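Local coordinates for protein flavin-containing monooxygenase (Allium sativum, PDB 6WPU) that uses a bound FAD to oxygenate the sulfur of S-allyl-L-cysteine, a reaction that probably contributes to making garlic's flavour precursors, at residues A[42-47]-A[359-364]; A[351-356]-A[403-408]; A[323-326]-A[331-334]; A[33-38]-A[134-139]. All coordinates share one frame; numbering follows the deposited sequence.

Interaction 1 of 4, residues A[42-47]-A[359-364]; sequences RREGHT and SGRISL. With SO4 (sulfate ion), chain C.
Glu44 reaches across to Ser359 and Arg361 with its carboxylate. Glu44 OE2 takes two donors: Ser359 OG at 2.7 Å, on the anti lone pair, and Arg361 NE at 2.8 Å, on the syn side. The second is a salt bridge, with carboxylate and guanidinium planes 59° apart; a weak bond from Arg361 NH2 to Glu44 OE1 (3.3 Å) supplements it. Helix 32-43 ends within 42-47 and helix 343-358 just before 359-364, each closed by a Schellman motif, at Gly45 and Gly360, so the contact joins two C-terminal turns. Ser359 OG also accepts from Arg361 N at 3.3 Å, an ST turn, and is bonded to Ala356 O as well. With an alanine here instead of Glu44, Arg361 would probably lose its charge partner and Ser359 OG its carboxylate acceptor. The His46 ring turns its edge to Ser359 N, while its NE2 bonds to Ala355 O. Nearby, Arg42 and Arg43 hold a sulfate, probably from the crystallisation liquor.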
loop_
_atom_site.group_PDB
_atom_site.type_symbol
_atom_site.label_atom_id
_atom_site.label_comp_id
_atom_site.label_asym_id
_atom_site.label_seq_id
_atom_site.Cartn_x
_atom_site.Cartn_y
_atom_site.Cartn_z
ATOM N N ARG A 42 -6.542 -21.736 -1.262
ATOM C CA ARG A 42 -6.661 -23.032 -0.608
ATOM C C ARG A 42 -8.116 -23.354 -0.284
ATOM O O ARG A 42 -8.570 -24.484 -0.489
ATOM C CB ARG A 42 -5.794 -23.063 0.656
ATOM C CG ARG A 42 -5.745 -24.451 1.346
ATOM C CD ARG A 42 -6.700 -24.536 2.539
ATOM N NE ARG A 42 -6.408 -23.509 3.537
ATOM C CZ ARG A 42 -7.300 -23.031 4.399
ATOM N NH1 ARG A 42 -8.552 -23.489 4.380
ATOM N NH2 ARG A 42 -6.947 -22.080 5.271
ATOM N N ARG A 43 -8.866 -22.366 0.209
ATOM C CA ARG A 43 -10.258 -22.604 0.577
ATOM C C ARG A 43 -11.088 -23.047 -0.614
ATOM O O ARG A 43 -12.077 -23.761 -0.445
ATOM C CB ARG A 43 -10.876 -21.346 1.170
ATOM C CG ARG A 43 -10.432 -21.038 2.557
ATOM C CD ARG A 43 -10.983 -19.708 3.002
ATOM N NE ARG A 43 -10.931 -19.618 4.448
ATOM C CZ ARG A 43 -11.257 -18.547 5.152
ATOM N NH1 ARG A 43 -11.650 -17.431 4.546
ATOM N NH2 ARG A 43 -11.178 -18.598 6.473
ATOM N N GLU A 44 -10.726 -22.609 -1.811
ATOM C CA GLU A 44 -11.467 -22.941 -3.014
ATOM C C GLU A 44 -10.963 -24.219 -3.690
ATOM O O GLU A 44 -11.475 -24.576 -4.751
ATOM C CB GLU A 44 -11.411 -21.740 -3.969
ATOM C CG GLU A 44 -12.381 -21.735 -5.129
ATOM C CD GLU A 44 -13.842 -21.639 -4.722
ATOM O OE1 GLU A 44 -14.148 -21.368 -3.537
ATOM O OE2 GLU A 44 -14.693 -21.826 -5.612
ATOM N N GLY A 45 -9.989 -24.924 -3.097
ATOM C CA GLY A 45 -9.530 -26.206 -3.612
ATOM C C GLY A 45 -8.270 -26.162 -4.461
ATOM O O GLY A 45 -7.825 -27.213 -4.931
ATOM N N HIS A 46 -7.683 -24.985 -4.673
ATOM C CA HIS A 46 -6.488 -24.866 -5.499
ATOM C C HIS A 46 -5.236 -25.229 -4.712
ATOM O O HIS A 46 -5.196 -25.125 -3.489
ATOM C CB HIS A 46 -6.346 -23.440 -6.038
ATOM C CG HIS A 46 -7.549 -22.967 -6.788
ATOM N ND1 HIS A 46 -8.005 -23.595 -7.928
ATOM C CD2 HIS A 46 -8.403 -21.946 -6.551
ATOM C CE1 HIS A 46 -9.088 -22.975 -8.366
ATOM N NE2 HIS A 46 -9.347 -21.967 -7.551
ATOM N N THR A 47 -4.205 -25.660 -5.432
ATOM C CA THR A 47 -2.865 -25.787 -4.875
ATOM C C THR A 47 -2.043 -24.551 -5.251
ATOM O O THR A 47 -2.331 -23.857 -6.235
ATOM C CB THR A 47 -2.175 -27.058 -5.372
ATOM O OG1 THR A 47 -2.047 -27.001 -6.795
ATOM C CG2 THR A 47 -2.985 -28.297 -5.004
ATOM N N SER A 359 -11.599 -21.573 -10.125
ATOM C CA SER A 359 -12.260 -22.847 -9.881
ATOM C C SER A 359 -13.470 -23.063 -10.773
ATOM O O SER A 359 -14.074 -24.142 -10.714
ATOM C CB SER A 359 -12.706 -22.956 -8.418
ATOM O OG SER A 359 -13.909 -22.227 -8.210
ATOM N N GLY A 360 -13.839 -22.078 -11.590
ATOM C CA GLY A 360 -15.026 -22.198 -12.409
ATOM C C GLY A 360 -16.327 -21.974 -11.679
ATOM O O GLY A 360 -17.386 -22.014 -12.316
ATOM N N ARG A 361 -16.293 -21.723 -10.369
ATOM C CA ARG A 361 -17.537 -21.501 -9.635
ATOM C C ARG A 361 -18.261 -20.249 -10.123
ATOM O O ARG A 361 -19.494 -20.203 -10.136
ATOM C CB ARG A 361 -17.248 -21.412 -8.134
ATOM C CG ARG A 361 -18.437 -20.957 -7.315
ATOM C CD ARG A 361 -18.329 -21.402 -5.878
ATOM N NE ARG A 361 -17.274 -20.710 -5.148
ATOM C CZ ARG A 361 -17.365 -19.458 -4.690
ATOM N NH1 ARG A 361 -18.465 -18.741 -4.908
ATOM N NH2 ARG A 361 -16.352 -18.918 -4.017
ATOM N N ILE A 362 -17.521 -19.218 -10.522
ATOM C CA ILE A 362 -18.131 -18.053 -11.144
ATOM C C ILE A 362 -17.387 -17.762 -12.437
ATOM O O ILE A 362 -16.290 -18.266 -12.682
ATOM C CB ILE A 362 -18.138 -16.808 -10.222
ATOM C CG1 ILE A 362 -16.729 -16.319 -9.942
ATOM C CG2 ILE A 362 -18.870 -17.079 -8.902
ATOM C CD1 ILE A 362 -16.734 -15.139 -9.008
ATOM N N SER A 363 -17.999 -16.933 -13.268
ATOM C CA SER A 363 -17.474 -16.641 -14.588
ATOM C C SER A 363 -17.007 -15.192 -14.680
ATOM O O SER A 363 -17.453 -14.319 -13.932
ATOM C CB SER A 363 -18.538 -16.920 -15.653
ATOM O OG SER A 363 -17.978 -16.897 -16.951
ATOM N N LEU A 364 -16.083 -14.952 -15.600
ATOM C CA LEU A 364 -15.692 -13.625 -16.056
ATOM C C LEU A 364 -16.427 -13.294 -17.351
ATOM O O LEU A 364 -16.924 -14.192 -18.031
ATOM C CB LEU A 364 -14.177 -13.569 -16.281
ATOM C CG LEU A 364 -13.284 -13.536 -15.041
ATOM C CD1 LEU A 364 -11.797 -13.649 -15.408
ATOM C CD2 LEU A 364 -13.548 -12.249 -14.242
HETATM S S SO4 C . -10.299 -22.199 7.241
HETATM O O1 SO4 C . -8.859 -22.351 7.455
HETATM O O2 SO4 C . -10.817 -21.114 8.067
HETATM O O3 SO4 C . -10.583 -21.944 5.839
HETATM O O4 SO4 C . -10.950 -23.458 7.590
#

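Interaction 2 of 4, residues A[351-356]-A[403-408]; sequences SKWIAA and DWLANE
Two neighbouring helices, 343-358 and 398-409, pack here with Trp353 of the first set against Trp404, Leu405 and Glu408 of the second. The indole of Trp353 is carried toward the partner helix with CG anti to the backbone N (chi1 -176°). Trp404 points the edge of its six-membered ring at the face of Trp353 in a T-shaped stack, the centroids 5.2 Å apart and the planes at 83°; Trp404 CH2 comes to 3.6 Å from Trp353 CZ2. Leu405 sends one methyl, CD2, to 3.4 Å from Trp353 CE3. The segment axes approach to 9.1 Å and run in nearly the same sense, 31° apart. Glu408 lies alongside Trp353, its CB 3.7 Å from Trp353 CD1. Its carboxylate is linked to the indole by a water that accepts from Trp353 NE1 (3.0 Å) and donates to Glu408 OE1 (2.6 Å), so the indole N-H of this buried residue is satisfied. A leucine in place of Trp353 would probably open a gap beside Trp404 and leave the water without its indole donor. Beyond the two segments, Phe324 meets Trp353 edge-to-face, and Lys321 makes a cation-pi contact with Trp404.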
loop_
_atom_site.group_PDB
_atom_site.type_symbol
_atom_site.label_atom_id
_atom_site.label_comp_id
_atom_site.label_asym_id
_atom_site.label_seq_id
_atom_site.Cartn_x
_atom_site.Cartn_y
_atom_site.Cartn_z
ATOM N N SER A 351 -9.067 -11.719 -3.710
ATOM C CA SER A 351 -8.524 -13.049 -3.913
ATOM C C SER A 351 -9.620 -14.098 -3.785
ATOM O O SER A 351 -9.542 -15.152 -4.420
ATOM C CB SER A 351 -7.377 -13.294 -2.933
ATOM O OG SER A 351 -7.809 -13.104 -1.600
ATOM N N LYS A 352 -10.665 -13.795 -3.011
ATOM C CA LYS A 352 -11.855 -14.635 -2.989
ATOM C C LYS A 352 -12.498 -14.690 -4.373
ATOM O O LYS A 352 -12.922 -15.755 -4.836
ATOM C CB LYS A 352 -12.835 -14.096 -1.941
ATOM C CG LYS A 352 -13.857 -15.089 -1.417
ATOM C CD LYS A 352 -14.777 -14.425 -0.381
ATOM C CE LYS A 352 -14.036 -14.061 0.908
ATOM N NZ LYS A 352 -13.684 -15.280 1.712
ATOM N N TRP A 353 -12.548 -13.549 -5.057
ATOM C CA TRP A 353 -13.073 -13.493 -6.415
ATOM C C TRP A 353 -12.189 -14.277 -7.377
ATOM O O TRP A 353 -12.683 -15.093 -8.175
ATOM C CB TRP A 353 -13.176 -12.030 -6.840
ATOM C CG TRP A 353 -13.780 -11.782 -8.180
ATOM C CD1 TRP A 353 -14.885 -12.390 -8.720
ATOM C CD2 TRP A 353 -13.319 -10.843 -9.155
ATOM N NE1 TRP A 353 -15.133 -11.891 -9.978
ATOM C CE2 TRP A 353 -14.190 -10.931 -10.266
ATOM C CE3 TRP A 353 -12.248 -9.936 -9.203
ATOM C CZ2 TRP A 353 -14.029 -10.145 -11.408
ATOM C CZ3 TRP A 353 -12.094 -9.152 -10.335
ATOM C CH2 TRP A 353 -12.984 -9.261 -11.423
ATOM N N ILE A 354 -10.874 -14.044 -7.306
ATOM C CA ILE A 354 -9.939 -14.733 -8.191
ATOM C C ILE A 354 -10.070 -16.245 -8.030
ATOM O O ILE A 354 -10.143 -16.984 -9.018
ATOM C CB ILE A 354 -8.499 -14.268 -7.922
ATOM C CG1 ILE A 354 -8.295 -12.810 -8.338
ATOM C CG2 ILE A 354 -7.488 -15.175 -8.653
ATOM C CD1 ILE A 354 -6.983 -12.251 -7.774
ATOM N N ALA A 355 -10.099 -16.723 -6.780
ATOM C CA ALA A 355 -10.152 -18.160 -6.529
ATOM C C ALA A 355 -11.423 -18.776 -7.104
ATOM O O ALA A 355 -11.379 -19.850 -7.716
ATOM C CB ALA A 355 -10.059 -18.440 -5.029
ATOM N N ALA A 356 -12.562 -18.090 -6.941
ATOM C CA ALA A 356 -13.822 -18.599 -7.460
ATOM C C ALA A 356 -13.851 -18.585 -8.984
ATOM O O ALA A 356 -14.468 -19.463 -9.599
ATOM C CB ALA A 356 -14.980 -17.786 -6.891
ATOM N N ASP A 403 -18.032 -4.346 -2.122
ATOM C CA ASP A 403 -19.336 -4.999 -2.178
ATOM C C ASP A 403 -19.578 -5.638 -3.538
ATOM O O ASP A 403 -20.188 -6.711 -3.620
ATOM C CB ASP A 403 -20.452 -4.007 -1.851
ATOM C CG ASP A 403 -20.561 -3.714 -0.365
ATOM O OD1 ASP A 403 -19.948 -4.449 0.430
ATOM O OD2 ASP A 403 -21.255 -2.742 0.009
ATOM N N TRP A 404 -19.122 -4.994 -4.620
ATOM C CA TRP A 404 -19.220 -5.629 -5.931
ATOM C C TRP A 404 -18.478 -6.965 -5.944
ATOM O O TRP A 404 -18.989 -7.969 -6.456
ATOM C CB TRP A 404 -18.677 -4.703 -7.023
ATOM C CG TRP A 404 -18.877 -5.274 -8.397
ATOM C CD1 TRP A 404 -19.956 -5.092 -9.206
ATOM C CD2 TRP A 404 -17.988 -6.155 -9.105
ATOM N NE1 TRP A 404 -19.797 -5.796 -10.379
ATOM C CE2 TRP A 404 -18.598 -6.457 -10.341
ATOM C CE3 TRP A 404 -16.740 -6.712 -8.813
ATOM C CZ2 TRP A 404 -18.004 -7.285 -11.287
ATOM C CZ3 TRP A 404 -16.143 -7.543 -9.756
ATOM C CH2 TRP A 404 -16.777 -7.815 -10.982
ATOM N N LEU A 405 -17.279 -6.998 -5.369
ATOM C CA LEU A 405 -16.550 -8.253 -5.268
ATOM C C LEU A 405 -17.309 -9.251 -4.403
ATOM O O LEU A 405 -17.452 -10.424 -4.769
ATOM C CB LEU A 405 -15.148 -8.000 -4.710
ATOM C CG LEU A 405 -14.149 -7.256 -5.605
ATOM C CD1 LEU A 405 -12.903 -6.848 -4.820
ATOM C CD2 LEU A 405 -13.776 -8.106 -6.785
ATOM N N ALA A 406 -17.821 -8.800 -3.252
ATOM C CA ALA A 406 -18.578 -9.697 -2.378
ATOM C C ALA A 406 -19.788 -10.284 -3.098
ATOM O O ALA A 406 -20.088 -11.481 -2.966
ATOM C CB ALA A 406 -19.016 -8.958 -1.113
ATOM N N ASN A 407 -20.492 -9.463 -3.874
ATOM C CA ASN A 407 -21.641 -9.989 -4.595
ATOM C C ASN A 407 -21.225 -10.972 -5.680
ATOM O O ASN A 407 -21.949 -11.935 -5.953
ATOM C CB ASN A 407 -22.463 -8.851 -5.186
ATOM C CG ASN A 407 -23.794 -9.334 -5.724
ATOM O OD1 ASN A 407 -24.750 -9.514 -4.970
ATOM N ND2 ASN A 407 -23.855 -9.575 -7.029
ATOM N N GLU A 408 -20.061 -10.771 -6.299
ATOM C CA GLU A 408 -19.591 -11.747 -7.276
ATOM C C GLU A 408 -19.336 -13.098 -6.622
ATOM O O GLU A 408 -19.667 -14.143 -7.189
ATOM C CB GLU A 408 -18.329 -11.233 -7.966
ATOM C CG GLU A 408 -18.606 -10.126 -8.955
ATOM C CD GLU A 408 -19.592 -10.574 -10.029
ATOM O OE1 GLU A 408 -19.239 -11.459 -10.841
ATOM O OE2 GLU A 408 -20.724 -10.055 -10.042
HETATM O O HOH W 1 -17.138 -12.114 -12.211
#

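Interaction 3 of 4, residues A[323-326]-A[331-334]; sequences VFPP and SLSF
The ring of Phe334 receives Val323 O and Pro325 CG at its edge, near its plane; Pro325 CG stands 3.9 Å from Phe334 CE1. Phe324 likewise has Leu332 O at its edge, 3.7 Å from Phe324 CD1, and one of its faces carries the CG1 methyl of its own neighbour Val323, offset toward the rim. Ser333 CB approaches the same ring obliquely, 3.7 Å from Phe324 CE1. Val323 and Phe324 form a classic beta bulge opposite Tyr320, and the chain then turns back to enter strand 332-334, an outermost strand of the five-stranded parallel sheet in this dinucleotide-binding fold. A single backbone bond joins the two segments, from Phe334 N to Val323 O (2.9 Å, N-H...O 139°). Val323 O also receives a CA-H...O contact from Ser333 CA at 3.3 Å. Pro325 sets its ring across Leu332, with Pro325 CD 3.1 Å from Leu332 O and Pro325 CG 3.9 Å from Leu332 CD2. On its other side strand 332-334 pairs with strand 175-178, while Ile354 of helix 343-358 packs on Val323, Phe324 and Ser333.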
loop_
_atom_site.group_PDB
_atom_site.type_symbol
_atom_site.label_atom_id
_atom_site.label_comp_id
_atom_site.label_asym_id
_atom_site.label_seq_id
_atom_site.Cartn_x
_atom_site.Cartn_y
_atom_site.Cartn_z
ATOM N N VAL A 323 -7.771 -5.877 -11.484
ATOM C CA VAL A 323 -7.291 -7.196 -11.092
ATOM C C VAL A 323 -6.782 -8.001 -12.285
ATOM O O VAL A 323 -5.665 -8.530 -12.247
ATOM C CB VAL A 323 -8.400 -7.966 -10.341
ATOM C CG1 VAL A 323 -8.052 -9.459 -10.211
ATOM C CG2 VAL A 323 -8.605 -7.368 -8.962
ATOM N N PHE A 324 -7.603 -8.118 -13.339
ATOM C CA PHE A 324 -7.412 -9.081 -14.426
ATOM C C PHE A 324 -6.992 -8.398 -15.720
ATOM O O PHE A 324 -7.778 -7.625 -16.281
ATOM C CB PHE A 324 -8.708 -9.859 -14.682
ATOM C CG PHE A 324 -9.007 -10.929 -13.682
ATOM C CD1 PHE A 324 -8.209 -12.066 -13.590
ATOM C CD2 PHE A 324 -10.127 -10.835 -12.869
ATOM C CE1 PHE A 324 -8.507 -13.085 -12.678
ATOM C CE2 PHE A 324 -10.439 -11.852 -11.961
ATOM C CZ PHE A 324 -9.622 -12.983 -11.869
ATOM N N PRO A 325 -5.819 -8.690 -16.269
ATOM C CA PRO A 325 -5.528 -8.286 -17.656
ATOM C C PRO A 325 -6.459 -9.003 -18.615
ATOM O O PRO A 325 -6.453 -10.242 -18.674
ATOM C CB PRO A 325 -4.070 -8.731 -17.866
ATOM C CG PRO A 325 -3.519 -8.980 -16.480
ATOM C CD PRO A 325 -4.702 -9.405 -15.639
ATOM N N PRO A 326 -7.288 -8.264 -19.371
ATOM C CA PRO A 326 -8.331 -8.928 -20.174
ATOM C C PRO A 326 -7.798 -10.014 -21.091
ATOM O O PRO A 326 -8.399 -11.090 -21.165
ATOM C CB PRO A 326 -8.953 -7.769 -20.962
ATOM C CG PRO A 326 -8.742 -6.565 -20.071
ATOM C CD PRO A 326 -7.383 -6.792 -19.450
ATOM N N SER A 331 -5.617 -16.439 -15.942
ATOM C CA SER A 331 -4.349 -17.046 -15.552
ATOM C C SER A 331 -3.358 -16.021 -14.987
ATOM O O SER A 331 -2.377 -16.400 -14.336
ATOM C CB SER A 331 -3.752 -17.807 -16.750
ATOM O OG SER A 331 -3.222 -16.931 -17.729
ATOM N N LEU A 332 -3.579 -14.731 -15.203
ATOM C CA LEU A 332 -2.751 -13.728 -14.547
ATOM C C LEU A 332 -3.677 -12.741 -13.852
ATOM O O LEU A 332 -4.667 -12.298 -14.442
ATOM C CB LEU A 332 -1.823 -13.027 -15.545
ATOM C CG LEU A 332 -0.924 -11.940 -14.937
ATOM C CD1 LEU A 332 0.131 -12.549 -14.004
ATOM C CD2 LEU A 332 -0.271 -11.114 -16.028
ATOM N N SER A 333 -3.374 -12.428 -12.593
ATOM C CA SER A 333 -4.170 -11.476 -11.829
ATOM C C SER A 333 -3.281 -10.742 -10.827
ATOM O O SER A 333 -2.162 -11.178 -10.512
ATOM C CB SER A 333 -5.319 -12.180 -11.110
ATOM O OG SER A 333 -4.811 -13.125 -10.187
ATOM N N PHE A 334 -3.798 -9.617 -10.324
ATOM C CA PHE A 334 -3.080 -8.760 -9.380
ATOM C C PHE A 334 -3.947 -8.518 -8.154
ATOM O O PHE A 334 -5.116 -8.143 -8.293
ATOM C CB PHE A 334 -2.711 -7.405 -10.012
ATOM C CG PHE A 334 -1.739 -7.502 -11.154
ATOM C CD1 PHE A 334 -2.167 -7.910 -12.409
ATOM C CD2 PHE A 334 -0.403 -7.171 -10.974
ATOM C CE1 PHE A 334 -1.274 -8.003 -13.472
ATOM C CE2 PHE A 334 0.502 -7.253 -12.033
ATOM C CZ PHE A 334 0.062 -7.673 -13.283
#

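Interaction 4 of 4, residues A[33-38]-A[134-139]; sequences AGLVTA and FGVSRE. With FAD (flavin-adenine dinucleotide), chain B.
The Val136 side chain leaves the backbone toward helix 32-43, and its methyls meet Leu35 and Ala38, one helical turn apart. Val136 CG1 touches both, at 3.7 Å from Leu35 CD2 and 3.6 Å from Ala38 CB. The second branch, Val136 CG2, lies 4.0 Å from Ala38 CB and 3.8 Å from Leu35 O. A chi1 of 171°, which turns CG1 to the far side of CB from the valine's own amide, directs that methyl between the two helix residues. The Leu35 and Val136 side chains run at a slant to one another; all three residues are buried, and their side chains meet through apolar carbons. Helix 32-43 follows the glycine-rich turn of what fits a GxGxxG Rossmann motif, which includes Gly34; near its start Ala33 N gives a hydrogen bond of 2.8 Å to O1P of the FAD pyrophosphate. The contact thus sets the side of the cofactor-binding helix against the loop that leads from helix 120-133 into edge strand 140-142.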
loop_
_atom_site.group_PDB
_atom_site.type_symbol
_atom_site.label_atom_id
_atom_site.label_comp_id
_atom_site.label_asym_id
_atom_site.label_seq_id
_atom_site.Cartn_x
_atom_site.Cartn_y
_atom_site.Cartn_z
ATOM N N ALA A 33 -1.272 -9.136 1.300
ATOM C CA ALA A 33 -1.984 -9.549 0.092
ATOM C C ALA A 33 -1.729 -11.019 -0.222
ATOM O O ALA A 33 -2.671 -11.796 -0.410
ATOM C CB ALA A 33 -1.560 -8.671 -1.084
ATOM N N GLY A 34 -0.453 -11.417 -0.282
ATOM C CA GLY A 34 -0.120 -12.808 -0.562
ATOM C C GLY A 34 -0.635 -13.772 0.495
ATOM O O GLY A 34 -1.096 -14.870 0.173
ATOM N N LEU A 35 -0.582 -13.375 1.768
ATOM C CA LEU A 35 -1.078 -14.258 2.826
ATOM C C LEU A 35 -2.554 -14.574 2.633
ATOM O O LEU A 35 -2.962 -15.738 2.698
ATOM C CB LEU A 35 -0.853 -13.631 4.204
ATOM C CG LEU A 35 0.609 -13.521 4.616
ATOM C CD1 LEU A 35 0.736 -12.615 5.825
ATOM C CD2 LEU A 35 1.166 -14.896 4.906
ATOM N N VAL A 36 -3.385 -13.549 2.417
ATOM C CA VAL A 36 -4.808 -13.845 2.323
ATOM C C VAL A 36 -5.117 -14.512 0.982
ATOM O O VAL A 36 -6.014 -15.363 0.897
ATOM C CB VAL A 36 -5.657 -12.579 2.588
ATOM C CG1 VAL A 36 -5.634 -11.586 1.408
ATOM C CG2 VAL A 36 -7.090 -12.972 2.970
ATOM N N THR A 37 -4.344 -14.197 -0.063
ATOM C CA THR A 37 -4.532 -14.862 -1.347
ATOM C C THR A 37 -4.264 -16.358 -1.224
ATOM O O THR A 37 -5.012 -17.178 -1.770
ATOM C CB THR A 37 -3.629 -14.234 -2.421
ATOM O OG1 THR A 37 -4.023 -12.876 -2.647
ATOM C CG2 THR A 37 -3.748 -14.992 -3.751
ATOM N N ALA A 38 -3.210 -16.728 -0.489
ATOM C CA ALA A 38 -2.916 -18.137 -0.262
ATOM C C ALA A 38 -4.074 -18.827 0.440
ATOM O O ALA A 38 -4.456 -19.947 0.074
ATOM C CB ALA A 38 -1.635 -18.282 0.557
ATOM N N PHE A 134 -4.433 -19.874 9.664
ATOM C CA PHE A 134 -4.963 -20.420 8.423
ATOM C C PHE A 134 -3.936 -21.260 7.673
ATOM O O PHE A 134 -4.116 -21.541 6.482
ATOM C CB PHE A 134 -5.521 -19.273 7.578
ATOM C CG PHE A 134 -6.638 -18.522 8.283
ATOM C CD1 PHE A 134 -7.871 -19.130 8.497
ATOM C CD2 PHE A 134 -6.437 -17.247 8.780
ATOM C CE1 PHE A 134 -8.887 -18.464 9.158
ATOM C CE2 PHE A 134 -7.446 -16.570 9.446
ATOM C CZ PHE A 134 -8.673 -17.174 9.639
ATOM N N GLY A 135 -2.882 -21.701 8.365
ATOM C CA GLY A 135 -1.923 -22.645 7.816
ATOM C C GLY A 135 -1.164 -22.150 6.609
ATOM O O GLY A 135 -0.668 -22.965 5.826
ATOM N N VAL A 136 -1.060 -20.835 6.433
ATOM C CA VAL A 136 -0.381 -20.270 5.268
ATOM C C VAL A 136 1.122 -20.139 5.495
ATOM O O VAL A 136 1.912 -20.474 4.607
ATOM C CB VAL A 136 -1.000 -18.909 4.901
ATOM C CG1 VAL A 136 -0.149 -18.218 3.841
ATOM C CG2 VAL A 136 -2.424 -19.079 4.408
ATOM N N SER A 137 1.532 -19.650 6.671
ATOM C CA SER A 137 2.941 -19.334 6.922
ATOM C C SER A 137 3.852 -20.524 6.642
ATOM O O SER A 137 4.906 -20.388 6.006
ATOM C CB SER A 137 3.130 -18.888 8.373
ATOM O OG SER A 137 2.513 -17.651 8.632
ATOM N N ARG A 138 3.463 -21.700 7.125
ATOM C CA ARG A 138 4.318 -22.871 7.025
ATOM C C ARG A 138 4.564 -23.289 5.579
ATOM O O ARG A 138 5.486 -24.072 5.323
ATOM C CB ARG A 138 3.685 -24.022 7.797
ATOM C CG ARG A 138 2.426 -24.513 7.122
ATOM C CD ARG A 138 1.612 -25.486 7.951
ATOM N NE ARG A 138 0.295 -25.634 7.329
ATOM C CZ ARG A 138 -0.585 -26.577 7.639
ATOM N NH1 ARG A 138 -0.294 -27.482 8.565
ATOM N NH2 ARG A 138 -1.756 -26.616 7.015
ATOM N N GLU A 139 3.771 -22.792 4.628
ATOM C CA GLU A 139 3.927 -23.172 3.229
ATOM C C GLU A 139 4.694 -22.141 2.401
ATOM O O GLU A 139 4.975 -22.399 1.225
ATOM C CB GLU A 139 2.548 -23.425 2.608
ATOM C CG GLU A 139 1.723 -24.420 3.426
ATOM C CD GLU A 139 0.412 -24.812 2.770
ATOM O OE1 GLU A 139 0.164 -24.376 1.623
ATOM O OE2 GLU A 139 -0.368 -25.558 3.406
HETATM P PA FAD B . 3.611 -5.536 0.904
HETATM O O1A FAD B . 3.385 -5.345 2.405
HETATM O O2A FAD B . 4.558 -4.710 0.189
HETATM O O5B FAD B . 4.126 -6.919 0.570
HETATM C C5B FAD B . 4.638 -7.384 -0.674
HETATM C C4B FAD B . 5.541 -8.621 -0.466
HETATM O O4B FAD B . 5.989 -9.205 -1.657
HETATM C C3B FAD B . 6.758 -8.322 0.367
HETATM O O3B FAD B . 6.872 -9.220 1.421
HETATM C C2B FAD B . 7.903 -8.485 -0.570
HETATM O O2B FAD B . 9.059 -8.924 0.047
HETATM C C1B FAD B . 7.350 -9.509 -1.519
HETATM N N9A FAD B . 7.947 -9.473 -2.835
HETATM C C8A FAD B . 8.123 -8.335 -3.613
HETATM N N7A FAD B . 8.708 -8.666 -4.772
HETATM C C5A FAD B . 8.963 -10.039 -4.790
HETATM C C6A FAD B . 9.547 -10.915 -5.703
HETATM N N6A FAD B . 10.050 -10.451 -6.974
HETATM N N1A FAD B . 9.621 -12.227 -5.413
HETATM C C2A FAD B . 9.170 -12.721 -4.231
HETATM N N3A FAD B . 8.599 -11.910 -3.310
HETATM C C4A FAD B . 8.483 -10.576 -3.557
HETATM N N1 FAD B . -2.758 -0.124 5.730
HETATM C C2 FAD B . -3.599 -0.282 6.888
HETATM O O2 FAD B . -4.609 -1.179 6.878
HETATM N N3 FAD B . -3.455 0.547 7.978
HETATM C C4 FAD B . -2.447 1.487 8.009
HETATM O O4 FAD B . -2.270 2.308 9.074
HETATM C C4X FAD B . -1.418 1.525 6.951
HETATM N N5 FAD B . -0.279 2.305 7.107
HETATM C C5X FAD B . 0.695 2.290 6.114
HETATM C C6 FAD B . 1.839 3.088 6.265
HETATM C C7 FAD B . 2.818 3.061 5.278
HETATM C C7M FAD B . 4.036 3.929 5.445
HETATM C C8 FAD B . 2.666 2.258 4.149
HETATM C C8M FAD B . 3.697 2.217 3.067
HETATM C C9 FAD B . 1.524 1.465 3.994
HETATM C C9A FAD B . 0.541 1.480 4.973
HETATM N N10 FAD B . -0.623 0.651 4.822
HETATM C C10 FAD B . -1.612 0.660 5.815
HETATM C "C1'" FAD B . -0.805 -0.161 3.609
HETATM C "C2'" FAD B . -0.050 -1.465 3.463
HETATM O "O2'" FAD B . 0.612 -1.452 2.266
HETATM C "C3'" FAD B . -1.111 -2.540 3.407
HETATM O "O3'" FAD B . -1.565 -2.587 4.704
HETATM C "C4'" FAD B . -0.627 -3.930 3.007
HETATM O "O4'" FAD B . 0.485 -4.217 3.773
HETATM C "C5'" FAD B . -0.340 -4.155 1.519
HETATM O "O5'" FAD B . 0.412 -5.333 1.530
HETATM P P FAD B . 1.009 -6.159 0.316
HETATM O O1P FAD B . 1.040 -7.704 0.623
HETATM O O2P FAD B . 0.203 -5.652 -0.945
HETATM O O3P FAD B . 2.414 -5.358 0.013
#

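How the interactions relate
From the N terminus, helix 32-43 supplies the first partner of two contacts. Interaction 4 closes first, when 134-139 returns to the helix some hundred residues on; interaction 1 opens at the helix's C-terminal end before that closure, so the two cross, and waits until 359-364 to close. Inside the loop closed by interaction 1 nests interaction 3, a short return of the chain onto edge strand 332-334 of the parallel sheet. Helix 343-358 then begins interaction 2, which crosses interaction 1 and closes last, at 403-408. Interactions 1, 2 and 3 meet around this helix, and its Ser351 also touches Thr37 of interaction 4, while interactions 3 and 4 do not touch.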